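PDB 4QOL: catalase, which breaks hydrogen peroxide down to water and oxygen at a buried heme, with peroxidase-like activity on phenolic substrates as well. Local coordinates for residues P52-G60 / I99-T107; T311-S319 / L337-L348. All coordinates share one frame; numbering follows the deposited sequence.

In the fold
Both contacts are buried and both reach the heme, from opposite faces. Contact 1 joins two loops on the distal side, one leading into strand 60-69 and one following strand 88-96, two strands that pair in the same sheet. Contact 2 sets the stretch after helix 307-312 against helix 331-348 on the proximal side. Contact 1 is made of polar grips on a beta turn and bridging waters. Contact 2 combines iron ligation, apolar packing and arginine bonds to a heme propionate, with waters too. Both also touch the second subunit. The two meet near the propionates. There Lys102 forms a salt bridge with Glu312, and Arg54 NH2 probably bonds to Thr311 O.

Contact 1 of 2, residues P52-G60 / I99-T107; sequences PERVVHARG and IHPKGSPET. With HEM (protoporphyrin IX containing Fe), chain E.
Arg59 clasps Ser104 side-on, with two nitrogens on one oxygen. Its NE bonds to Ser104 O at 2.8 Å, in the carbonyl plane. Its NH2 reaches Ser104 O from above that plane at 3.1 Å. CG stands trans to the backbone N (chi1 165°), and bends at chi2 and chi3 bring the guanidinium round so that Gly103 N lies over one of its faces. Glu53 makes the other polar grip. Lys102 N points almost straight (170°) at Glu53 OE1, 2.8 Å away, and meets the carboxylate from above its plane. Glu53 OE2 rests against Pro101 CB at 3.3 Å. The Glu53 and Lys102 side chains run past each other in opposite directions, and Lys102 NZ goes on to a salt bridge with Glu312.

The gripped residues form a type II beta turn, Pro101 to Ser104. Ser104 OG and Ser104 N both bond to Pro101 O, the hydroxyl at 2.7 Å. Gly103 has a backbone shape in which a side chain would strike the preceding carbonyl. The turn lies in the loop after strand 88-96, facing the loop that enters strand 60-69; these two strands pair antiparallel in the catalase beta-barrel. Water 1 links Ala58 N to His100 O, and water 2 links Arg59 N to the same carbonyl.

Further out, Glu106 OE2 is 4.2 Å from Arg59 NE but well out of the guanidinium plane, so no N-H points at it and the charges are merely near, while Glu106 packs on Arg59 CD; OE2 bonds to Tyr191 and Thr244. On the heme side, the His57 ring lies flat over the porphyrin with NE2 3.3 Å from heme C1D, the place of the distal histidine in catalases. Ser96 OG is hydrogen-bonded to His57 ND1, and Arg54 NE bonds to heme O2D.

Contact 2 of 2, residues T311-S319 / L337-L348; sequences TEQAAFTPS and LFSYPDTQRHRL. With HEM (protoporphyrin IX containing Fe), chain E.
On the proximal side of the catalase heme, helix 331-348 supplies the axial ligand Tyr340, and Pro318 of segment 311-319 packs on the back of its ring. Tyr340 OH binds the iron at 2.0 Å and is also hydrogen-bonded to Arg336. Pro318 CD sits over the ring centre in a CH-pi contact, 3.6 Å from the centroid. Heme C4A lies toward the rim of the opposite face; the ring leans over the porphyrin, not flat on it. Tyr340 CG is trans to the carbonyl carbon (chi1 -68°), which turns the ring toward segment 311-319 and the heme.

One helical turn on, Gln344 NE2 bonds to Phe316 O at 2.8 Å, from above the carbonyl plane, and to heme O1A. A further turn brings Arg347. Its NE bonds to heme O2A and its NH2 to heme O1A at 2.6 Å, so two nitrogens hold one propionate. NH2 also bonds to Ala314 O, and NH1 to Glu312 O at 2.8 Å. Water 3 joins NH1 to Glu312 OE1. These bonds fix the guanidinium while Leu348 CD1 lies over one of its faces. A leucine in place of Arg347 would probably cost the propionate both arginine bonds, leaving Gln344 to hold O1A, and leave the carbonyls of Glu312 and Ala314 without these donors.

At the other end, Thr317 OG1 lies against Pro341 CD, where the helix is kinked, and donates to Ser319 OG. Ser319 OG in turn donates to Leu337 O at 2.8 Å, in the carbonyl plane and on a lone pair.

Contact 1 of 2, residues P52-G60 / I99-T107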
loop_
_atom_site.group_PDB
_atom_site.type_symbol
_atom_site.label_atom_id
_atom_site.label_comp_id
_atom_site.label_asym_id
_atom_site.label_seq_id
_atom_site.Cartn_x
_atom_site.Cartn_y
_atom_site.Cartn_z
ATOM N N PRO A 52 7.819 -1.448 -5.440
ATOM C CA PRO A 52 7.818 -1.157 -6.907
ATOM C C PRO A 52 9.145 -0.589 -7.337
ATOM O O PRO A 52 9.745 0.147 -6.600
ATOM C CB PRO A 52 6.679 -0.148 -7.105
ATOM C CG PRO A 52 5.821 -0.297 -5.858
ATOM C CD PRO A 52 6.775 -0.707 -4.746
ATOM N N GLU A 53 9.605 -0.985 -8.504
ATOM C CA GLU A 53 10.773 -0.339 -9.086
ATOM C C GLU A 53 10.406 1.062 -9.552
ATOM O O GLU A 53 9.230 1.389 -9.766
ATOM C CB GLU A 53 11.398 -1.175 -10.242
ATOM C CG GLU A 53 10.660 -1.090 -11.538
ATOM C CD GLU A 53 11.248 -1.961 -12.634
ATOM O OE1 GLU A 53 12.010 -2.981 -12.358
ATOM O OE2 GLU A 53 10.849 -1.738 -13.849
ATOM N N ARG A 54 11.445 1.864 -9.785
ATOM C CA ARG A 54 11.210 3.180 -10.375
ATOM C C ARG A 54 10.530 3.098 -11.735
ATOM O O ARG A 54 10.842 2.243 -12.507
ATOM C CB ARG A 54 12.547 3.924 -10.601
ATOM C CG ARG A 54 13.294 4.237 -9.299
ATOM C CD ARG A 54 14.756 4.571 -9.618
ATOM N NE ARG A 54 15.412 5.071 -8.411
ATOM C CZ ARG A 54 15.807 4.312 -7.374
ATOM N NH1 ARG A 54 15.581 3.028 -7.355
ATOM N NH2 ARG A 54 16.412 4.899 -6.271
ATOM N N VAL A 55 9.591 4.004 -11.977
ATOM C CA VAL A 55 8.845 3.956 -13.208
ATOM C C VAL A 55 9.767 4.090 -14.455
ATOM O O VAL A 55 9.441 3.556 -15.551
ATOM C CB VAL A 55 7.692 4.967 -13.208
ATOM C CG1 VAL A 55 8.129 6.410 -13.225
ATOM C CG2 VAL A 55 6.685 4.685 -14.341
ATOM N N VAL A 56 10.805 4.907 -14.313
ATOM C CA VAL A 56 11.924 4.924 -15.313
ATOM C C VAL A 56 13.202 4.951 -14.525
ATOM O O VAL A 56 13.162 5.235 -13.301
ATOM C CB VAL A 56 11.857 6.139 -16.291
ATOM C CG1 VAL A 56 10.740 5.966 -17.306
ATOM C CG2 VAL A 56 11.700 7.436 -15.528
ATOM N N HIS A 57 14.316 4.663 -15.159
ATOM C CA HIS A 57 15.657 4.550 -14.497
ATOM C C HIS A 57 15.704 3.468 -13.422
ATOM O O HIS A 57 16.345 3.588 -12.374
ATOM C CB HIS A 57 16.103 5.851 -13.928
ATOM C CG HIS A 57 16.290 6.951 -14.958
ATOM N ND1 HIS A 57 17.527 7.408 -15.303
ATOM C CD2 HIS A 57 15.401 7.729 -15.601
ATOM C CE1 HIS A 57 17.409 8.420 -16.165
ATOM N NE2 HIS A 57 16.127 8.646 -16.358
ATOM N N ALA A 58 14.958 2.410 -13.689
ATOM C CA ALA A 58 14.840 1.303 -12.697
ATOM C C ALA A 58 16.157 0.580 -12.419
ATOM O O ALA A 58 16.418 0.162 -11.302
ATOM C CB ALA A 58 13.800 0.302 -13.174
ATOM N N ARG A 59 16.973 0.400 -13.445
ATOM C CA ARG A 59 18.306 -0.173 -13.323
ATOM C C ARG A 59 19.330 0.871 -13.022
ATOM O O ARG A 59 19.462 1.818 -13.785
ATOM C CB ARG A 59 18.730 -0.850 -14.674
ATOM C CG ARG A 59 20.232 -1.164 -14.799
ATOM C CD ARG A 59 20.821 -2.139 -13.800
ATOM N NE ARG A 59 20.749 -3.486 -14.302
ATOM C CZ ARG A 59 21.177 -4.543 -13.645
ATOM N NH1 ARG A 59 21.663 -4.424 -12.414
ATOM N NH2 ARG A 59 21.048 -5.751 -14.196
ATOM N N GLY A 60 20.050 0.721 -11.888
ATOM C CA GLY A 60 21.103 1.672 -11.523
ATOM C C GLY A 60 21.965 1.230 -10.368
ATOM O O GLY A 60 21.772 0.167 -9.802
ATOM N N ILE A 99 14.994 2.948 -19.659
ATOM C CA ILE A 99 13.740 2.388 -20.117
ATOM C C ILE A 99 13.457 1.006 -19.511
ATOM O O ILE A 99 12.350 0.742 -19.103
ATOM C CB ILE A 99 13.679 2.359 -21.638
ATOM C CG1 ILE A 99 13.512 3.803 -22.147
ATOM C CG2 ILE A 99 12.564 1.447 -22.176
ATOM C CD1 ILE A 99 12.219 4.547 -21.753
ATOM N N HIS A 100 14.435 0.143 -19.479
ATOM C CA HIS A 100 14.104 -1.267 -19.192
ATOM C C HIS A 100 14.117 -1.493 -17.667
ATOM O O HIS A 100 14.560 -0.640 -16.913
ATOM C CB HIS A 100 14.990 -2.249 -19.940
ATOM C CG HIS A 100 14.712 -2.299 -21.409
ATOM N ND1 HIS A 100 13.811 -3.164 -21.985
ATOM C CD2 HIS A 100 15.138 -1.478 -22.397
ATOM C CE1 HIS A 100 13.792 -2.960 -23.291
ATOM N NE2 HIS A 100 14.568 -1.935 -23.568
ATOM N N PRO A 101 13.534 -2.620 -17.176
ATOM C CA PRO A 101 13.359 -2.819 -15.737
ATOM C C PRO A 101 14.650 -3.090 -14.971
ATOM O O PRO A 101 15.745 -3.150 -15.551
ATOM C CB PRO A 101 12.415 -4.057 -15.652
ATOM C CG PRO A 101 11.704 -4.081 -16.944
ATOM C CD PRO A 101 12.698 -3.583 -17.937
ATOM N N LYS A 102 14.514 -3.303 -13.664
ATOM C CA LYS A 102 15.588 -3.858 -12.830
ATOM C C LYS A 102 16.058 -5.158 -13.465
ATOM O O LYS A 102 15.285 -5.907 -14.027
ATOM C CB LYS A 102 15.066 -4.128 -11.407
ATOM C CG LYS A 102 14.942 -2.875 -10.532
ATOM C CD LYS A 102 14.403 -3.283 -9.167
ATOM C CE LYS A 102 15.368 -4.164 -8.412
ATOM N NZ LYS A 102 16.591 -3.407 -7.994
ATOM N N GLY A 103 17.344 -5.428 -13.407
ATOM C CA GLY A 103 17.794 -6.654 -13.955
ATOM C C GLY A 103 18.156 -6.508 -15.424
ATOM O O GLY A 103 18.800 -7.390 -15.899
ATOM N N SER A 104 17.782 -5.409 -16.116
ATOM C CA SER A 104 18.031 -5.326 -17.545
ATOM C C SER A 104 19.512 -5.005 -17.775
ATOM O O SER A 104 20.218 -4.526 -16.880
ATOM C CB SER A 104 17.142 -4.240 -18.216
ATOM O OG SER A 104 17.310 -2.943 -17.692
ATOM N N PRO A 105 20.036 -5.311 -18.961
ATOM C CA PRO A 105 21.457 -5.076 -19.215
ATOM C C PRO A 105 21.855 -3.588 -19.285
ATOM O O PRO A 105 21.074 -2.713 -19.656
ATOM C CB PRO A 105 21.689 -5.716 -20.578
ATOM C CG PRO A 105 20.566 -6.690 -20.694
ATOM C CD PRO A 105 19.406 -6.054 -20.066
ATOM N N GLU A 106 23.116 -3.344 -18.964
ATOM C CA GLU A 106 23.656 -1.974 -18.935
ATOM C C GLU A 106 24.427 -1.645 -20.244
ATOM O O GLU A 106 25.093 -0.618 -20.369
ATOM C CB GLU A 106 24.498 -1.769 -17.686
ATOM C CG GLU A 106 23.647 -1.661 -16.406
ATOM C CD GLU A 106 24.472 -1.620 -15.128
ATOM O OE1 GLU A 106 25.466 -2.425 -15.077
ATOM O OE2 GLU A 106 24.086 -0.899 -14.166
ATOM N N THR A 107 24.213 -2.500 -21.230
ATOM C CA THR A 107 24.738 -2.362 -22.597
ATOM C C THR A 107 23.728 -1.859 -23.625
ATOM O O THR A 107 24.047 -1.841 -24.812
ATOM C CB THR A 107 25.205 -3.751 -23.063
ATOM O OG1 THR A 107 24.257 -4.715 -22.696
ATOM C CG2 THR A 107 26.523 -4.137 -22.401
HETATM C CHA HEM E . 13.777 9.084 -12.413
HETATM C CHB HEM E . 9.877 11.459 -14.050
HETATM C CHC HEM E . 12.821 13.954 -17.198
HETATM C CHD HEM E . 16.655 12.020 -14.952
HETATM C C1A HEM E . 12.468 9.491 -12.619
HETATM C C2A HEM E . 11.315 8.949 -11.966
HETATM C C3A HEM E . 10.224 9.620 -12.425
HETATM C C4A HEM E . 10.693 10.572 -13.349
HETATM C CMA HEM E . 8.773 9.549 -12.049
HETATM C CAA HEM E . 11.362 7.872 -10.929
HETATM C CBA HEM E . 11.975 8.524 -9.673
HETATM C CGA HEM E . 11.918 7.628 -8.493
HETATM O O1A HEM E . 12.601 7.932 -7.494
HETATM O O2A HEM E . 11.130 6.655 -8.450
HETATM C C1B HEM E . 10.395 12.315 -15.062
HETATM C C2B HEM E . 9.549 13.180 -15.826
HETATM C C3B HEM E . 10.338 13.864 -16.715
HETATM C C4B HEM E . 11.727 13.456 -16.459
HETATM C CMB HEM E . 8.056 13.291 -15.649
HETATM C CAB HEM E . 9.969 14.889 -17.692
HETATM C CBB HEM E . 8.772 15.475 -17.602
HETATM C C1C HEM E . 14.134 13.641 -16.845
HETATM C C2C HEM E . 15.226 14.379 -17.241
HETATM C C3C HEM E . 16.304 13.818 -16.630
HETATM C C4C HEM E . 15.869 12.773 -15.782
HETATM C CMC HEM E . 15.175 15.505 -18.251
HETATM C CAC HEM E . 17.635 14.324 -16.667
HETATM C CBC HEM E . 17.788 15.619 -16.884
HETATM C C1D HEM E . 16.121 11.058 -14.081
HETATM C C2D HEM E . 16.989 10.206 -13.268
HETATM C C3D HEM E . 16.217 9.362 -12.576
HETATM C C4D HEM E . 14.856 9.717 -12.964
HETATM C CMD HEM E . 18.486 10.311 -13.289
HETATM C CAD HEM E . 16.645 8.306 -11.589
HETATM C CBD HEM E . 16.900 9.042 -10.254
HETATM C CGD HEM E . 17.356 7.961 -9.319
HETATM O O1D HEM E . 18.538 7.642 -9.371
HETATM O O2D HEM E . 16.565 7.402 -8.512
HETATM N NA HEM E . 12.077 10.532 -13.466
HETATM N NB HEM E . 11.654 12.532 -15.486
HETATM N NC HEM E . 14.514 12.713 -15.900
HETATM N ND HEM E . 14.846 10.745 -13.877
HETATM FE FE HEM E . 13.317 11.605 -14.654
HETATM O O HOH W 1 13.050 1.802 -16.086
HETATM O O HOH W 2 16.446 1.338 -16.248
#

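Contact 2 of 2, residues T311-S319 / L337-L348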
loop_
_atom_site.group_PDB
_atom_site.type_symbol
_atom_site.label_atom_id
_atom_site.label_comp_id
_atom_site.label_asym_id
_atom_site.label_seq_id
_atom_site.Cartn_x
_atom_site.Cartn_y
_atom_site.Cartn_z
ATOM N N THR A 311 20.544 2.366 -2.159
ATOM C CA THR A 311 20.409 2.666 -3.592
ATOM C C THR A 311 18.956 2.511 -4.085
ATOM O O THR A 311 18.415 3.434 -4.712
ATOM C CB THR A 311 21.396 1.858 -4.433
ATOM O OG1 THR A 311 22.727 2.108 -3.963
ATOM C CG2 THR A 311 21.300 2.169 -5.882
ATOM N N GLU A 312 18.325 1.386 -3.754
ATOM C CA GLU A 312 16.983 1.158 -4.263
ATOM C C GLU A 312 16.021 2.178 -3.666
ATOM O O GLU A 312 15.169 2.690 -4.380
ATOM C CB GLU A 312 16.537 -0.274 -4.070
ATOM C CG GLU A 312 15.197 -0.530 -4.723
ATOM C CD GLU A 312 15.235 -0.486 -6.257
ATOM O OE1 GLU A 312 14.174 -0.271 -6.845
ATOM O OE2 GLU A 312 16.323 -0.708 -6.847
ATOM N N GLN A 313 16.186 2.524 -2.385
ATOM C CA GLN A 313 15.237 3.429 -1.724
ATOM C C GLN A 313 15.635 4.955 -1.855
ATOM O O GLN A 313 14.915 5.750 -1.361
ATOM C CB GLN A 313 15.148 3.135 -0.223
ATOM C CG GLN A 313 14.339 1.890 0.127
ATOM C CD GLN A 313 14.065 1.736 1.591
ATOM O OE1 GLN A 313 12.913 1.466 1.989
ATOM N NE2 GLN A 313 15.075 1.890 2.389
ATOM N N ALA A 314 16.756 5.287 -2.486
ATOM C CA ALA A 314 17.106 6.641 -2.760
ATOM C C ALA A 314 16.069 7.369 -3.555
ATOM O O ALA A 314 15.549 6.890 -4.584
ATOM C CB ALA A 314 18.467 6.751 -3.391
ATOM N N ALA A 315 15.772 8.573 -3.136
ATOM C CA ALA A 315 14.771 9.414 -3.724
ATOM C C ALA A 315 15.449 10.774 -4.025
ATOM O O ALA A 315 15.852 11.479 -3.102
ATOM C CB ALA A 315 13.595 9.645 -2.739
ATOM N N PHE A 316 15.481 11.152 -5.303
ATOM C CA PHE A 316 15.953 12.445 -5.748
ATOM C C PHE A 316 14.794 13.205 -6.333
ATOM O O PHE A 316 13.948 12.608 -7.019
ATOM C CB PHE A 316 17.003 12.300 -6.844
ATOM C CG PHE A 316 18.189 11.444 -6.490
ATOM C CD1 PHE A 316 18.137 10.081 -6.626
ATOM C CD2 PHE A 316 19.363 11.993 -6.060
ATOM C CE1 PHE A 316 19.250 9.303 -6.343
ATOM C CE2 PHE A 316 20.471 11.226 -5.741
ATOM C CZ PHE A 316 20.402 9.858 -5.912
ATOM N N THR A 317 14.768 14.542 -6.194
ATOM C CA THR A 317 13.815 15.382 -6.931
ATOM C C THR A 317 14.400 16.701 -7.411
ATOM O O THR A 317 15.138 17.344 -6.663
ATOM C CB THR A 317 12.539 15.637 -6.151
ATOM O OG1 THR A 317 11.684 16.462 -6.919
ATOM C CG2 THR A 317 12.787 16.254 -4.804
ATOM N N PRO A 318 14.069 17.155 -8.660
ATOM C CA PRO A 318 14.587 18.473 -9.133
ATOM C C PRO A 318 14.034 19.616 -8.282
ATOM O O PRO A 318 14.629 20.644 -8.297
ATOM C CB PRO A 318 14.137 18.545 -10.617
ATOM C CG PRO A 318 13.977 17.112 -11.004
ATOM C CD PRO A 318 13.450 16.402 -9.774
ATOM N N SER A 319 12.926 19.382 -7.587
ATOM C CA SER A 319 12.351 20.358 -6.650
ATOM C C SER A 319 12.998 20.371 -5.315
ATOM O O SER A 319 12.681 21.216 -4.523
ATOM C CB SER A 319 10.836 20.200 -6.500
ATOM O OG SER A 319 10.458 18.834 -6.294
ATOM N N LEU A 337 9.125 18.843 -11.127
ATOM C CA LEU A 337 9.056 19.328 -9.769
ATOM C C LEU A 337 7.956 18.584 -8.973
ATOM O O LEU A 337 8.114 18.360 -7.779
ATOM C CB LEU A 337 8.697 20.834 -9.758
ATOM C CG LEU A 337 9.654 21.769 -10.510
ATOM C CD1 LEU A 337 9.138 23.227 -10.541
ATOM C CD2 LEU A 337 11.042 21.708 -9.877
ATOM N N PHE A 338 6.867 18.294 -9.636
ATOM C CA PHE A 338 5.733 17.507 -9.074
ATOM C C PHE A 338 5.990 15.973 -9.082
ATOM O O PHE A 338 5.756 15.315 -8.078
ATOM C CB PHE A 338 4.428 17.822 -9.810
ATOM C CG PHE A 338 3.330 16.844 -9.491
ATOM C CD1 PHE A 338 2.779 16.857 -8.221
ATOM C CD2 PHE A 338 2.961 15.855 -10.367
ATOM C CE1 PHE A 338 1.854 15.907 -7.861
ATOM C CE2 PHE A 338 1.959 14.937 -10.028
ATOM C CZ PHE A 338 1.408 14.988 -8.783
ATOM N N SER A 339 6.390 15.416 -10.251
ATOM C CA SER A 339 6.339 13.992 -10.501
ATOM C C SER A 339 7.264 13.212 -9.583
ATOM O O SER A 339 6.897 12.113 -9.150
ATOM C CB SER A 339 6.618 13.722 -12.000
ATOM O OG SER A 339 6.916 12.340 -12.230
ATOM N N TYR A 340 8.426 13.742 -9.193
ATOM C CA TYR A 340 9.332 12.918 -8.410
ATOM C C TYR A 340 8.844 12.638 -7.006
ATOM O O TYR A 340 8.739 11.486 -6.605
ATOM C CB TYR A 340 10.773 13.449 -8.465
ATOM C CG TYR A 340 11.474 13.374 -9.748
ATOM C CD1 TYR A 340 11.014 14.037 -10.886
ATOM C CD2 TYR A 340 12.557 12.523 -9.921
ATOM C CE1 TYR A 340 11.617 13.931 -12.108
ATOM C CE2 TYR A 340 13.246 12.486 -11.157
ATOM C CZ TYR A 340 12.782 13.226 -12.224
ATOM O OH TYR A 340 13.434 13.168 -13.462
ATOM N N PRO A 341 8.479 13.679 -6.208
ATOM C CA PRO A 341 7.986 13.397 -4.850
ATOM C C PRO A 341 6.651 12.688 -4.891
ATOM O O PRO A 341 6.439 11.772 -4.075
ATOM C CB PRO A 341 7.870 14.812 -4.176
ATOM C CG PRO A 341 8.757 15.674 -5.018
ATOM C CD PRO A 341 8.659 15.138 -6.419
ATOM N N ASP A 342 5.854 12.937 -5.918
ATOM C CA ASP A 342 4.637 12.148 -6.174
ATOM C C ASP A 342 4.876 10.673 -6.289
ATOM O O ASP A 342 4.287 9.867 -5.596
ATOM C CB ASP A 342 3.892 12.705 -7.387
ATOM C CG ASP A 342 2.591 12.053 -7.556
ATOM O OD1 ASP A 342 1.743 12.095 -6.590
ATOM O OD2 ASP A 342 2.313 11.395 -8.618
ATOM N N THR A 343 5.779 10.286 -7.200
ATOM C CA THR A 343 6.015 8.863 -7.436
ATOM C C THR A 343 6.663 8.254 -6.171
ATOM O O THR A 343 6.431 7.083 -5.862
ATOM C CB THR A 343 6.851 8.653 -8.731
ATOM O OG1 THR A 343 6.733 7.282 -9.134
ATOM C CG2 THR A 343 8.332 8.871 -8.523
ATOM N N GLN A 344 7.514 9.036 -5.507
ATOM C CA GLN A 344 8.235 8.560 -4.333
ATOM C C GLN A 344 7.344 8.261 -3.116
ATOM O O GLN A 344 7.520 7.240 -2.434
ATOM C CB GLN A 344 9.352 9.515 -3.945
ATOM C CG GLN A 344 10.500 9.427 -4.973
ATOM C CD GLN A 344 11.251 10.683 -5.203
ATOM O OE1 GLN A 344 11.119 11.674 -4.419
ATOM N NE2 GLN A 344 12.082 10.680 -6.211
ATOM N N ARG A 345 6.302 9.053 -2.961
ATOM C CA ARG A 345 5.282 8.730 -1.968
ATOM C C ARG A 345 4.658 7.348 -2.176
ATOM O O ARG A 345 4.416 6.653 -1.215
ATOM C CB ARG A 345 4.264 9.892 -1.805
ATOM C CG ARG A 345 4.874 11.181 -1.315
ATOM C CD ARG A 345 3.997 12.408 -1.583
ATOM N NE ARG A 345 4.759 13.613 -1.337
ATOM C CZ ARG A 345 4.892 14.652 -2.149
ATOM N NH1 ARG A 345 4.189 14.753 -3.269
ATOM N NH2 ARG A 345 5.697 15.665 -1.783
ATOM N N HIS A 346 4.349 7.020 -3.412
ATOM C CA HIS A 346 3.853 5.698 -3.842
ATOM C C HIS A 346 4.924 4.613 -3.717
ATOM O O HIS A 346 4.625 3.469 -3.207
ATOM C CB HIS A 346 3.334 5.777 -5.278
ATOM C CG HIS A 346 3.253 4.452 -6.010
ATOM N ND1 HIS A 346 2.283 3.506 -5.757
ATOM C CD2 HIS A 346 4.029 3.928 -6.974
ATOM C CE1 HIS A 346 2.448 2.472 -6.554
ATOM N NE2 HIS A 346 3.500 2.693 -7.305
ATOM N N ARG A 347 6.114 4.856 -4.284
ATOM C CA ARG A 347 7.098 3.812 -4.412
ATOM C C ARG A 347 7.642 3.427 -3.008
ATOM O O ARG A 347 7.958 2.266 -2.736
ATOM C CB ARG A 347 8.240 4.277 -5.288
ATOM C CG ARG A 347 9.368 3.301 -5.493
ATOM C CD ARG A 347 10.298 3.702 -6.642
ATOM N NE ARG A 347 11.103 4.928 -6.428
ATOM C CZ ARG A 347 12.241 4.975 -5.715
ATOM N NH1 ARG A 347 12.699 3.849 -5.121
ATOM N NH2 ARG A 347 12.941 6.111 -5.655
ATOM N N LEU A 348 7.788 4.435 -2.157
ATOM C CA LEU A 348 8.602 4.352 -0.895
ATOM C C LEU A 348 7.830 4.583 0.414
ATOM O O LEU A 348 8.299 4.156 1.452
ATOM C CB LEU A 348 9.770 5.327 -0.910
ATOM C CG LEU A 348 10.791 5.086 -2.016
ATOM C CD1 LEU A 348 11.667 6.331 -2.093
ATOM C CD2 LEU A 348 11.584 3.819 -1.748
HETATM C CHA HEM E . 13.777 9.084 -12.413
HETATM C CHB HEM E . 9.877 11.459 -14.050
HETATM C CHC HEM E . 12.821 13.954 -17.198
HETATM C CHD HEM E . 16.655 12.020 -14.952
HETATM C C1A HEM E . 12.468 9.491 -12.619
HETATM C C2A HEM E . 11.315 8.949 -11.966
HETATM C C3A HEM E . 10.224 9.620 -12.425
HETATM C C4A HEM E . 10.693 10.572 -13.349
HETATM C CMA HEM E . 8.773 9.549 -12.049
HETATM C CAA HEM E . 11.362 7.872 -10.929
HETATM C CBA HEM E . 11.975 8.524 -9.673
HETATM C CGA HEM E . 11.918 7.628 -8.493
HETATM O O1A HEM E . 12.601 7.932 -7.494
HETATM O O2A HEM E . 11.130 6.655 -8.450
HETATM C C1B HEM E . 10.395 12.315 -15.062
HETATM C C2B HEM E . 9.549 13.180 -15.826
HETATM C C3B HEM E . 10.338 13.864 -16.715
HETATM C C4B HEM E . 11.727 13.456 -16.459
HETATM C CMB HEM E . 8.056 13.291 -15.649
HETATM C CAB HEM E . 9.969 14.889 -17.692
HETATM C CBB HEM E . 8.772 15.475 -17.602
HETATM C C1C HEM E . 14.134 13.641 -16.845
HETATM C C2C HEM E . 15.226 14.379 -17.241
HETATM C C3C HEM E . 16.304 13.818 -16.630
HETATM C C4C HEM E . 15.869 12.773 -15.782
HETATM C CMC HEM E . 15.175 15.505 -18.251
HETATM C CAC HEM E . 17.635 14.324 -16.667
HETATM C CBC HEM E . 17.788 15.619 -16.884
HETATM C C1D HEM E . 16.121 11.058 -14.081
HETATM C C2D HEM E . 16.989 10.206 -13.268
HETATM C C3D HEM E . 16.217 9.362 -12.576
HETATM C C4D HEM E . 14.856 9.717 -12.964
HETATM C CMD HEM E . 18.486 10.311 -13.289
HETATM C CAD HEM E . 16.645 8.306 -11.589
HETATM C CBD HEM E . 16.900 9.042 -10.254
HETATM C CGD HEM E . 17.356 7.961 -9.319
HETATM O O1D HEM E . 18.538 7.642 -9.371
HETATM O O2D HEM E . 16.565 7.402 -8.512
HETATM N NA HEM E . 12.077 10.532 -13.466
HETATM N NB HEM E . 11.654 12.532 -15.486
HETATM N NC HEM E . 14.514 12.713 -15.900
HETATM N ND HEM E . 14.846 10.745 -13.877
HETATM FE FE HEM E . 13.317 11.605 -14.654
HETATM O O HOH W 3 12.100 1.227 -5.620
HETATM O O HOH W 4 10.227 2.094 1.192
#